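PDB 4KRI: phospholethanolamine N-methyltransferase 2 from Haemonchus contortus, which probably catalyses S-adenosylmethionine-dependent N-methylation of phosphomonomethylethanolamine on the route to phosphocholine. Local coordinates for residues F179-Q184 and Q344-Y348; A192-F197 and L406-W410; L258-L262 and T274-C278; F294-Q300 and L323-Y327. Numbering follows the deposited sequence.

Contact 1: F179-Q184 and Q344-Y348; sequences FLDRTQ and QRQYY. With 1SH (2-(methylamino)ethyl dihydrogen phosphate), chain E.
Phe179, Gln184 and Arg345 carry most of this contact between the C-terminal part of helix 176-184, which widens into a pi-type turn over 180-184, and the end of helix 336-345. The backbones stay well apart, with CA atoms 9.4 Å apart for Phe179 and Gln346 and 7.3 Å for Gln184 and Arg345. Phe179, chi1 t, sends its ring across the gap: CZ lies 3.4 Å from Gln346 CG, CE2 is 3.7 Å from Arg345 O, and the carbonyls of Gln344 and Arg345 meet the ring edge. Gln346, with phi/psi of 55/41°, is the C-prime residue of the Schellman motif that ends helix 336-345. Gln184 is extended (chi1 and chi2 t), so NE2 donates to Tyr347 OH at 3.1 Å; a water donates to both Gln184 OE1 and Arg345 O, 2.8 Å from each, and so links the amide oxygen to the helix end. Gln184, Arg345 and Tyr347 line the 1SH pocket, the last two at its phosphate. Arg345, m at chi1 and chi2, gives NE to 1SH O1 (2.9 Å) and NH2 to 1SH O3 (3.0 Å), while its NH1 reaches Gln344 OE1 at 2.8 Å. Tyr347 OH donates to 1SH O1 at 2.8 Å.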
# COMPACT_ATOMS: atom_id res chain seq x y z
N PHE A 179 -9.78 3.65 -8.28
CA PHE A 179 -9.45 4.85 -9.03
C PHE A 179 -7.97 4.91 -9.39
O PHE A 179 -7.62 5.22 -10.52
CB PHE A 179 -9.84 6.11 -8.25
CG PHE A 179 -9.32 7.37 -8.86
CD1 PHE A 179 -9.90 7.91 -10.00
CD2 PHE A 179 -8.23 8.02 -8.29
CE1 PHE A 179 -9.40 9.07 -10.56
CE2 PHE A 179 -7.74 9.19 -8.85
CZ PHE A 179 -8.32 9.71 -9.99
N LEU A 180 -7.12 4.64 -8.40
CA LEU A 180 -5.67 4.62 -8.61
C LEU A 180 -5.27 3.55 -9.63
O LEU A 180 -4.51 3.82 -10.56
CB LEU A 180 -4.94 4.35 -7.28
CG LEU A 180 -5.04 5.42 -6.18
CD1 LEU A 180 -4.53 4.89 -4.84
CD2 LEU A 180 -4.25 6.64 -6.59
N ASP A 181 -5.80 2.34 -9.47
CA ASP A 181 -5.44 1.20 -10.32
C ASP A 181 -5.99 1.30 -11.75
O ASP A 181 -5.45 0.69 -12.67
CB ASP A 181 -5.93 -0.12 -9.70
CG ASP A 181 -5.05 -0.61 -8.55
OD1 ASP A 181 -3.85 -0.27 -8.51
OD2 ASP A 181 -5.57 -1.37 -7.69
N ARG A 182 -7.08 2.05 -11.93
CA ARG A 182 -7.76 2.08 -13.23
C ARG A 182 -7.44 3.31 -14.06
O ARG A 182 -7.75 3.36 -15.24
CB ARG A 182 -9.28 1.94 -13.06
CG ARG A 182 -9.75 0.59 -12.51
CD ARG A 182 -11.26 0.58 -12.25
NE ARG A 182 -11.68 -0.60 -11.50
CZ ARG A 182 -12.91 -0.78 -11.01
NH1 ARG A 182 -13.84 0.15 -11.18
NH2 ARG A 182 -13.21 -1.89 -10.34
N THR A 183 -6.83 4.31 -13.43
CA THR A 183 -6.59 5.57 -14.12
C THR A 183 -5.10 5.91 -14.20
O THR A 183 -4.44 5.59 -15.19
CB THR A 183 -7.33 6.73 -13.42
OG1 THR A 183 -8.63 6.28 -13.01
CG2 THR A 183 -7.48 7.91 -14.38
N GLN A 184 -4.57 6.55 -13.17
CA GLN A 184 -3.19 7.02 -13.21
C GLN A 184 -2.19 5.87 -13.13
O GLN A 184 -1.15 5.88 -13.81
CB GLN A 184 -2.93 8.02 -12.08
CG GLN A 184 -1.54 8.65 -12.15
CD GLN A 184 -1.34 9.81 -11.17
OE1 GLN A 184 -2.16 10.03 -10.28
NE2 GLN A 184 -0.25 10.54 -11.35
N GLN A 344 -8.65 16.02 -12.63
CA GLN A 344 -8.53 14.73 -13.31
C GLN A 344 -7.64 13.79 -12.52
O GLN A 344 -7.90 12.58 -12.47
CB GLN A 344 -7.98 14.94 -14.73
CG GLN A 344 -7.96 13.70 -15.61
CD GLN A 344 -6.74 12.82 -15.36
OE1 GLN A 344 -5.73 13.29 -14.84
NE2 GLN A 344 -6.84 11.54 -15.72
N ARG A 345 -6.59 14.32 -11.88
CA ARG A 345 -5.70 13.51 -11.05
C ARG A 345 -6.32 13.26 -9.67
O ARG A 345 -5.87 12.37 -8.94
CB ARG A 345 -4.35 14.22 -10.85
CG ARG A 345 -3.50 14.36 -12.10
CD ARG A 345 -2.87 13.02 -12.46
NE ARG A 345 -1.72 13.14 -13.36
CZ ARG A 345 -1.82 13.17 -14.69
NH1 ARG A 345 -3.01 13.11 -15.29
NH2 ARG A 345 -0.72 13.27 -15.43
N GLN A 346 -7.34 14.04 -9.34
CA GLN A 346 -7.89 14.10 -7.99
C GLN A 346 -6.85 14.42 -6.92
O GLN A 346 -6.88 13.86 -5.82
CB GLN A 346 -8.63 12.80 -7.65
CG GLN A 346 -9.74 12.50 -8.64
CD GLN A 346 -11.03 12.19 -7.94
OE1 GLN A 346 -11.41 11.03 -7.78
NE2 GLN A 346 -11.73 13.24 -7.50
N TYR A 347 -5.95 15.35 -7.22
CA TYR A 347 -5.00 15.79 -6.21
C TYR A 347 -5.67 16.73 -5.21
O TYR A 347 -6.49 17.58 -5.59
CB TYR A 347 -3.82 16.51 -6.85
CG TYR A 347 -2.87 15.62 -7.63
CD1 TYR A 347 -2.76 14.27 -7.36
CD2 TYR A 347 -2.09 16.16 -8.63
CE1 TYR A 347 -1.87 13.47 -8.09
CE2 TYR A 347 -1.21 15.39 -9.36
CZ TYR A 347 -1.10 14.05 -9.09
OH TYR A 347 -0.21 13.30 -9.84
N TYR A 348 -5.30 16.58 -3.94
CA TYR A 348 -5.71 17.51 -2.89
C TYR A 348 -4.49 18.31 -2.47
O TYR A 348 -3.76 17.92 -1.56
CB TYR A 348 -6.32 16.74 -1.70
CG TYR A 348 -7.63 16.08 -2.07
CD1 TYR A 348 -8.81 16.80 -2.05
CD2 TYR A 348 -7.67 14.75 -2.47
CE1 TYR A 348 -10.00 16.22 -2.39
CE2 TYR A 348 -8.87 14.16 -2.82
CZ TYR A 348 -10.03 14.90 -2.78
OH TYR A 348 -11.23 14.33 -3.12
O4 1SH E . 3.24 14.34 -12.65
P1 1SH E . 2.05 13.38 -12.66
O1 1SH E . 0.79 14.07 -12.29
O3 1SH E . 1.91 12.74 -14.09
O2 1SH E . 2.31 12.26 -11.58
C1 1SH E . 3.46 11.58 -11.62
C2 1SH E . 3.74 10.67 -10.43
N1 1SH E . 3.96 11.31 -9.16
C3 1SH E . 4.03 10.29 -8.18
O HOH W 1 -4.97 10.03 -10.29

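Contact 2: A192-F197 and L406-W410; sequences AYEWIF and LVSGW. With 1SH (2-(methylamino)ethyl dihydrogen phosphate), chain E.
Two helical segments, 192-197 and 406-410, cross at -61° with their axes still 12.1 Å apart at closest approach, so large side chains have to span the gap. The nearest CA atoms, of Ala192 and Leu406, are 7.9 Å apart. Leu406 (chi1 m, chi2 t) points toward the other helix: its CD1 lies 3.7 Å from Ala192 O, and its CD2 lies 4.1 Å from Ile196 CG2. One turn on, Trp410 has chi1 at -96°, between wells, and chi2 at -117°, which drives the six-membered ring in among three side chains. Ile196 CG2 (chi1 t, chi2 p) sits 3.8 Å from Trp410 CH2. Tyr193 and Phe197, both chi1 m, hang from successive turns on the substrate side; Tyr193 CE1 is 4.1 Å from Trp410 CH2, and Phe197 CZ is 3.6 Å from Trp410 CZ2, with the ring planes at an oblique 52°. Trp410 NE1 is hydrogen-bonded to Glu383 OE2 of helix 373-389. Tyr193 OH donates to 1SH O3 at 2.6 Å, and 1SH C2 lies over a face of its ring. An interface held by apolar and aromatic contact thus backs one wall of the substrate pocket, with the Tyr193 hydroxyl turned to the phosphate.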
# COMPACT_ATOMS: atom_id res chain seq x y z
N ALA A 192 5.31 3.28 -18.00
CA ALA A 192 5.66 4.48 -18.75
C ALA A 192 6.28 5.52 -17.81
O ALA A 192 7.25 6.18 -18.15
CB ALA A 192 4.44 5.05 -19.45
N TYR A 193 5.71 5.66 -16.61
CA TYR A 193 6.28 6.55 -15.60
C TYR A 193 7.70 6.11 -15.21
O TYR A 193 8.61 6.94 -15.13
CB TYR A 193 5.41 6.56 -14.34
CG TYR A 193 4.27 7.56 -14.34
CD1 TYR A 193 4.40 8.81 -14.92
CD2 TYR A 193 3.06 7.24 -13.74
CE1 TYR A 193 3.35 9.72 -14.90
CE2 TYR A 193 2.02 8.14 -13.70
CZ TYR A 193 2.16 9.37 -14.28
OH TYR A 193 1.12 10.26 -14.25
N GLU A 194 7.88 4.81 -14.94
CA GLU A 194 9.20 4.30 -14.57
C GLU A 194 10.23 4.62 -15.66
O GLU A 194 11.40 4.93 -15.38
CB GLU A 194 9.15 2.79 -14.32
CG GLU A 194 10.49 2.24 -13.87
CD GLU A 194 10.52 0.72 -13.80
OE1 GLU A 194 9.67 0.05 -14.43
OE2 GLU A 194 11.44 0.20 -13.13
N TRP A 195 9.80 4.55 -16.91
CA TRP A 195 10.70 4.81 -18.02
C TRP A 195 11.25 6.23 -17.97
O TRP A 195 12.44 6.45 -18.15
CB TRP A 195 10.01 4.56 -19.37
CG TRP A 195 10.96 4.48 -20.55
CD1 TRP A 195 11.54 3.36 -21.06
CD2 TRP A 195 11.41 5.57 -21.36
NE1 TRP A 195 12.32 3.68 -22.14
CE2 TRP A 195 12.26 5.03 -22.34
CE3 TRP A 195 11.18 6.95 -21.36
CZ2 TRP A 195 12.89 5.82 -23.31
CZ3 TRP A 195 11.80 7.72 -22.33
CH2 TRP A 195 12.64 7.16 -23.28
N ILE A 196 10.38 7.20 -17.69
CA ILE A 196 10.83 8.59 -17.62
C ILE A 196 11.53 8.95 -16.30
O ILE A 196 12.53 9.69 -16.31
CB ILE A 196 9.68 9.60 -17.96
CG1 ILE A 196 10.20 11.04 -17.93
CG2 ILE A 196 8.54 9.48 -16.96
CD1 ILE A 196 11.46 11.23 -18.71
N PHE A 197 11.04 8.44 -15.19
CA PHE A 197 11.62 8.78 -13.89
C PHE A 197 12.94 8.05 -13.61
O PHE A 197 13.86 8.62 -13.00
CB PHE A 197 10.62 8.52 -12.75
CG PHE A 197 9.47 9.50 -12.71
CD1 PHE A 197 9.72 10.86 -12.56
CD2 PHE A 197 8.16 9.07 -12.80
CE1 PHE A 197 8.67 11.77 -12.51
CE2 PHE A 197 7.11 9.97 -12.75
CZ PHE A 197 7.36 11.33 -12.60
N LEU A 406 3.28 11.47 -22.25
CA LEU A 406 4.43 11.83 -21.42
C LEU A 406 4.99 13.18 -21.85
O LEU A 406 5.28 14.04 -21.01
CB LEU A 406 5.52 10.76 -21.50
CG LEU A 406 5.44 9.50 -20.64
CD1 LEU A 406 6.75 8.74 -20.74
CD2 LEU A 406 5.10 9.84 -19.19
N VAL A 407 5.16 13.36 -23.15
CA VAL A 407 5.71 14.61 -23.67
C VAL A 407 4.82 15.80 -23.31
O VAL A 407 5.31 16.83 -22.83
CB VAL A 407 5.91 14.55 -25.20
CG1 VAL A 407 6.17 15.95 -25.77
CG2 VAL A 407 7.06 13.61 -25.54
N SER A 408 3.52 15.65 -23.54
CA SER A 408 2.58 16.73 -23.28
C SER A 408 2.41 16.98 -21.79
O SER A 408 2.17 18.11 -21.37
CB SER A 408 1.22 16.41 -23.90
OG SER A 408 1.30 16.46 -25.31
N GLY A 409 2.53 15.93 -20.99
CA GLY A 409 2.41 16.09 -19.56
C GLY A 409 3.55 16.91 -19.00
O GLY A 409 3.36 17.78 -18.14
N TRP A 410 4.76 16.63 -19.48
CA TRP A 410 5.92 17.33 -18.96
C TRP A 410 5.93 18.78 -19.44
O TRP A 410 6.22 19.70 -18.67
CB TRP A 410 7.21 16.57 -19.31
CG TRP A 410 7.68 15.67 -18.19
CD1 TRP A 410 8.85 15.79 -17.50
CD2 TRP A 410 6.98 14.56 -17.59
NE1 TRP A 410 8.94 14.81 -16.53
CE2 TRP A 410 7.80 14.04 -16.57
CE3 TRP A 410 5.75 13.94 -17.85
CZ2 TRP A 410 7.43 12.93 -15.79
CZ3 TRP A 410 5.39 12.83 -17.07
CH2 TRP A 410 6.22 12.35 -16.05
O4 1SH E . 3.24 14.34 -12.65
P1 1SH E . 2.05 13.38 -12.66
O1 1SH E . 0.79 14.07 -12.29
O3 1SH E . 1.91 12.74 -14.09
O2 1SH E . 2.31 12.26 -11.58
C1 1SH E . 3.46 11.58 -11.62
C2 1SH E . 3.74 10.67 -10.43
N1 1SH E . 3.96 11.31 -9.16
C3 1SH E . 4.03 10.29 -8.18

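Contact 3: L258-L262 and T274-C278; sequences LAVAL and TYAVC
Helix 258-262 runs almost antiparallel to strand 274-277, the N-to-C directions making 160° and the axes coming within 9.3 Å. Leu258 CA is 7.0 Å from Val277 CA, and Leu262 CA is 7.2 Å from Tyr275 CA, so one turn of helix spans two strand residues. Inside the helix, Leu262 N hydrogen-bonds to Leu258 O at 2.8 Å; the strand is extended, with phi/psi of -138/154° at Tyr275 and -144/141° at Ala276. This is the return half of a beta-alpha-beta crossover in the Rossmann-like methyltransferase domain: helix 255-268 leads from strand 247-252 back to its parallel neighbour 273-277 and covers the sheet between them. Leu258, with chi1 at -144° between wells and chi2 p, lays CD2 against the strand, 3.7 Å from Tyr275 CB, 3.4 Å from Ala276 C and 3.5 Å from Val277 CG2. Tyr275 has the most surface covered. Its chi1 m rotamer turns the ring face to the helix, where Ala261 CB makes a CH-pi contact 3.9 Å from the ring centroid and 21° off its normal. Leu262 CD2 meets the ring edge, 3.9 Å from Tyr275 CD2. At the strand edge away from 247-252, the backbone of Val277 is hydrogen-bonded to Val141 of strand 132-143. A water sits 2.7 Å from Tyr275 OH and donates to Ala261 O at 2.8 Å.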
# COMPACT_ATOMS: atom_id res chain seq x y z
N LEU A 258 2.27 -2.31 -5.99
CA LEU A 258 2.95 -3.20 -5.06
C LEU A 258 3.24 -4.56 -5.69
O LEU A 258 4.21 -5.22 -5.31
CB LEU A 258 2.16 -3.34 -3.76
CG LEU A 258 3.10 -3.45 -2.56
CD1 LEU A 258 3.80 -2.12 -2.34
CD2 LEU A 258 2.38 -3.90 -1.30
N ALA A 259 2.44 -4.97 -6.67
CA ALA A 259 2.74 -6.21 -7.39
C ALA A 259 4.16 -6.16 -7.96
O ALA A 259 4.89 -7.17 -7.93
CB ALA A 259 1.74 -6.42 -8.51
N VAL A 260 4.55 -4.99 -8.47
CA VAL A 260 5.88 -4.80 -9.05
C VAL A 260 6.96 -4.79 -7.97
O VAL A 260 7.99 -5.45 -8.10
CB VAL A 260 5.95 -3.50 -9.85
CG1 VAL A 260 7.34 -3.31 -10.43
CG2 VAL A 260 4.90 -3.49 -10.95
N ALA A 261 6.71 -4.04 -6.91
CA ALA A 261 7.65 -4.00 -5.80
C ALA A 261 7.91 -5.40 -5.24
O ALA A 261 9.06 -5.77 -4.97
CB ALA A 261 7.13 -3.05 -4.70
N LEU A 262 6.84 -6.18 -5.08
CA LEU A 262 6.91 -7.50 -4.48
C LEU A 262 7.63 -8.46 -5.40
O LEU A 262 8.47 -9.22 -4.93
CB LEU A 262 5.50 -8.02 -4.16
CG LEU A 262 4.88 -7.37 -2.92
CD1 LEU A 262 3.38 -7.50 -2.95
CD2 LEU A 262 5.43 -8.06 -1.68
N THR A 274 10.10 -5.04 3.51
CA THR A 274 8.82 -5.76 3.47
C THR A 274 7.76 -4.77 2.98
O THR A 274 7.99 -3.56 3.01
CB THR A 274 8.43 -6.34 4.84
OG1 THR A 274 8.39 -5.29 5.81
CG2 THR A 274 9.44 -7.45 5.27
N TYR A 275 6.62 -5.28 2.52
CA TYR A 275 5.58 -4.45 1.91
C TYR A 275 4.18 -4.85 2.38
O TYR A 275 3.96 -6.00 2.77
CB TYR A 275 5.63 -4.61 0.39
CG TYR A 275 6.88 -4.08 -0.29
CD1 TYR A 275 7.25 -2.75 -0.16
CD2 TYR A 275 7.67 -4.91 -1.07
CE1 TYR A 275 8.39 -2.25 -0.80
CE2 TYR A 275 8.82 -4.42 -1.71
CZ TYR A 275 9.17 -3.11 -1.56
OH TYR A 275 10.29 -2.64 -2.22
N ALA A 276 3.23 -3.91 2.34
CA ALA A 276 1.82 -4.22 2.63
C ALA A 276 0.93 -3.37 1.74
O ALA A 276 1.26 -2.22 1.46
CB ALA A 276 1.48 -3.95 4.11
N VAL A 277 -0.17 -3.95 1.25
CA VAL A 277 -1.17 -3.15 0.55
C VAL A 277 -2.14 -2.64 1.61
O VAL A 277 -2.77 -3.43 2.32
CB VAL A 277 -1.98 -4.00 -0.44
CG1 VAL A 277 -2.91 -3.12 -1.27
CG2 VAL A 277 -1.05 -4.79 -1.35
N CYS A 278 -2.25 -1.32 1.74
CA CYS A 278 -3.22 -0.73 2.67
C CYS A 278 -3.28 0.76 2.46
O CYS A 278 -2.44 1.32 1.77
CB CYS A 278 -2.85 -1.01 4.13
SG CYS A 278 -1.22 -0.35 4.65
O HOH W 2 11.16 -4.04 -4.34

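Contact 4: F294-Q300 and L323-Y327; sequences FSRDCIQ and LITMY. With SAH (S-adenosyl-L-homocysteine), chain D; 1SH (2-(methylamino)ethyl dihydrogen phosphate), chain E.
Ile299 (chi1 p, chi2 t) carries CD1 into the apolar centre, 3.9 Å from Ile324 CG2 and 3.6 Å from Met326 SD, against two neighbouring parallel strands of the Rossmann-like methyltransferase sheet. Phe294 CE1 packs on Leu323 CD2 at 3.7 Å on the face it shares with Arg296 and Thr325. The strands run at 17°, pairing Phe294 with Leu323, Ser295 with Ile324 and Arg296 with Thr325. Ser295 N hydrogen-bonds to Leu323 O, and Thr325 N to Ser295 O, both at 3.0 Å. Asp297 N reaches Thr325 O at 2.8 Å before the chain turns off at Asp297 (phi/psi 60/44°). Thr325 OG1 donates to Asp297 OD1 (2.8 Å), which also takes a hydrogen bond from Trp424 NE1; Asp297 OD2 forms a salt bridge with Arg296 NE at 3.0 Å, and Arg296 NH2 is hydrogen-bonded to Pro204 O. At this carboxyl end, Arg296 O accepts from SAH N at 3.1 Å, and 1SH C3 lies 3.4 Å from Asp297 O. Gln300 OE1 receives Tyr327 N at 3.0 Å, and Tyr327 OH donates to 1SH O4 at 2.6 Å.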
# COMPACT_ATOMS: atom_id res chain seq x y z
N PHE A 294 8.83 8.18 5.97
CA PHE A 294 9.25 8.84 4.74
C PHE A 294 8.10 8.75 3.76
O PHE A 294 7.50 7.69 3.61
CB PHE A 294 10.45 8.08 4.18
CG PHE A 294 11.01 8.66 2.91
CD1 PHE A 294 11.48 9.97 2.87
CD2 PHE A 294 11.11 7.89 1.76
CE1 PHE A 294 12.01 10.50 1.70
CE2 PHE A 294 11.65 8.42 0.58
CZ PHE A 294 12.11 9.72 0.55
N SER A 295 7.80 9.84 3.06
CA SER A 295 6.78 9.74 2.02
C SER A 295 7.21 10.57 0.85
O SER A 295 7.37 11.78 0.97
CB SER A 295 5.42 10.19 2.52
OG SER A 295 4.46 10.01 1.49
N ARG A 296 7.42 9.93 -0.29
CA ARG A 296 7.97 10.63 -1.44
C ARG A 296 6.94 10.79 -2.56
O ARG A 296 6.62 9.83 -3.26
CB ARG A 296 9.19 9.84 -1.92
CG ARG A 296 9.91 10.45 -3.08
CD ARG A 296 10.78 11.63 -2.68
NE ARG A 296 10.86 12.47 -3.87
CZ ARG A 296 11.68 12.21 -4.88
NH1 ARG A 296 12.53 11.19 -4.79
NH2 ARG A 296 11.68 12.98 -5.96
N ASP A 297 6.40 12.00 -2.66
CA ASP A 297 5.50 12.39 -3.74
C ASP A 297 4.24 11.53 -3.79
O ASP A 297 3.77 11.13 -4.86
CB ASP A 297 6.28 12.43 -5.07
CG ASP A 297 7.45 13.40 -5.00
OD1 ASP A 297 7.31 14.45 -4.32
OD2 ASP A 297 8.51 13.11 -5.58
N CYS A 298 3.69 11.29 -2.61
CA CYS A 298 2.48 10.50 -2.42
C CYS A 298 1.31 11.35 -1.92
O CYS A 298 0.18 11.20 -2.39
CB CYS A 298 2.76 9.38 -1.41
SG CYS A 298 1.30 8.68 -0.58
N ILE A 299 1.57 12.24 -0.97
CA ILE A 299 0.44 12.75 -0.19
C ILE A 299 -0.45 13.76 -0.89
O ILE A 299 -1.50 14.10 -0.37
CB ILE A 299 0.81 13.20 1.25
CG1 ILE A 299 1.53 14.55 1.24
CG2 ILE A 299 1.64 12.13 1.96
CD1 ILE A 299 1.52 15.23 2.63
N GLN A 300 -0.08 14.20 -2.09
CA GLN A 300 -1.02 14.99 -2.89
C GLN A 300 -2.25 14.16 -3.27
O GLN A 300 -3.28 14.71 -3.67
CB GLN A 300 -0.35 15.58 -4.14
CG GLN A 300 0.03 14.57 -5.22
CD GLN A 300 1.35 13.89 -4.95
OE1 GLN A 300 2.21 14.43 -4.24
NE2 GLN A 300 1.52 12.70 -5.50
N LEU A 323 9.72 12.85 7.12
CA LEU A 323 10.17 13.64 5.98
C LEU A 323 9.28 13.30 4.81
O LEU A 323 9.09 12.14 4.47
CB LEU A 323 11.64 13.34 5.67
CG LEU A 323 12.34 14.29 4.70
CD1 LEU A 323 13.84 14.33 4.97
CD2 LEU A 323 12.08 13.87 3.26
N ILE A 324 8.70 14.34 4.20
CA ILE A 324 7.76 14.15 3.09
C ILE A 324 8.10 15.14 1.97
O ILE A 324 8.43 16.30 2.23
CB ILE A 324 6.31 14.44 3.57
CG1 ILE A 324 5.92 13.52 4.73
CG2 ILE A 324 5.30 14.29 2.43
CD1 ILE A 324 4.59 13.87 5.39
N THR A 325 8.06 14.67 0.73
CA THR A 325 8.01 15.58 -0.41
C THR A 325 6.67 15.38 -1.10
O THR A 325 6.12 14.29 -1.06
CB THR A 325 9.17 15.38 -1.43
OG1 THR A 325 8.98 14.16 -2.15
CG2 THR A 325 10.52 15.36 -0.71
N MET A 326 6.12 16.44 -1.70
CA MET A 326 4.79 16.32 -2.28
C MET A 326 4.58 17.36 -3.36
O MET A 326 5.22 18.41 -3.34
CB MET A 326 3.73 16.50 -1.19
CG MET A 326 3.74 17.90 -0.60
SD MET A 326 2.91 18.15 1.00
CE MET A 326 4.33 18.56 2.02
N TYR A 327 3.69 17.09 -4.31
CA TYR A 327 3.19 18.16 -5.17
C TYR A 327 2.38 19.08 -4.26
O TYR A 327 1.63 18.59 -3.41
CB TYR A 327 2.28 17.61 -6.27
CG TYR A 327 2.96 16.90 -7.43
CD1 TYR A 327 4.34 16.78 -7.50
CD2 TYR A 327 2.21 16.36 -8.48
CE1 TYR A 327 4.96 16.12 -8.57
CE2 TYR A 327 2.81 15.72 -9.56
CZ TYR A 327 4.18 15.60 -9.60
OH TYR A 327 4.77 14.96 -10.68
N SAH D . 7.33 6.81 -3.30
CA SAH D . 7.43 6.13 -4.62
CB SAH D . 6.02 6.13 -5.33
CG SAH D . 5.46 7.47 -5.78
SD SAH D . 3.81 7.31 -6.54
C SAH D . 8.53 6.69 -5.43
O SAH D . 9.28 7.54 -4.97
OXT SAH D . 8.83 6.13 -6.48
C5' SAH D . 2.59 7.59 -5.24
C4' SAH D . 2.11 6.42 -4.59
O4' SAH D . 1.31 6.82 -3.45
C3' SAH D . 1.18 5.67 -5.47
O3' SAH D . 1.70 4.38 -5.67
C2' SAH D . -0.09 5.61 -4.75
O2' SAH D . -0.75 4.38 -4.91
C1' SAH D . 0.33 5.84 -3.33
N9 SAH D . -0.80 6.26 -2.44
C8 SAH D . -1.65 7.30 -2.63
N7 SAH D . -2.46 7.38 -1.58
C5 SAH D . -2.13 6.41 -0.70
C6 SAH D . -2.64 6.03 0.55
N6 SAH D . -3.70 6.69 1.13
N1 SAH D . -2.06 4.98 1.17
C2 SAH D . -1.03 4.32 0.63
N3 SAH D . -0.51 4.67 -0.57
C4 SAH D . -1.05 5.69 -1.25
O4 1SH E . 3.24 14.34 -12.65
P1 1SH E . 2.05 13.38 -12.66
O1 1SH E . 0.79 14.07 -12.29
O3 1SH E . 1.91 12.74 -14.09
O2 1SH E . 2.31 12.26 -11.58
C1 1SH E . 3.46 11.58 -11.62
C2 1SH E . 3.74 10.67 -10.43
N1 1SH E . 3.96 11.31 -9.16
C3 1SH E . 4.03 10.29 -8.18
O HOH W 3 4.35 12.31 -0.13

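In the fold
Contacts 3 and 4 come in series along the chain and belong to the same sheet, their centres 18 Å apart; strand 273-277 of contact 3 is followed by strand 290-296 of contact 4. Both are nested inside the loops closed by contacts 1 and 2, whose segments alternate, helices 176-184 and 187-197 being consecutive. Contacts 1, 2 and 4, with centres 16 to 19 Å apart, all touch 1SH. Contact 1 meets contact 2 through Gln184 and Tyr193, and contact 4 through Tyr348 and Gln300. Helices that precede and follow the strands of contacts 3 and 4 in the chain therefore meet at the substrate, while contact 3, about 6 Å from contact 2 at the nearest atoms, packs a helix on the same sheet without touching 1SH.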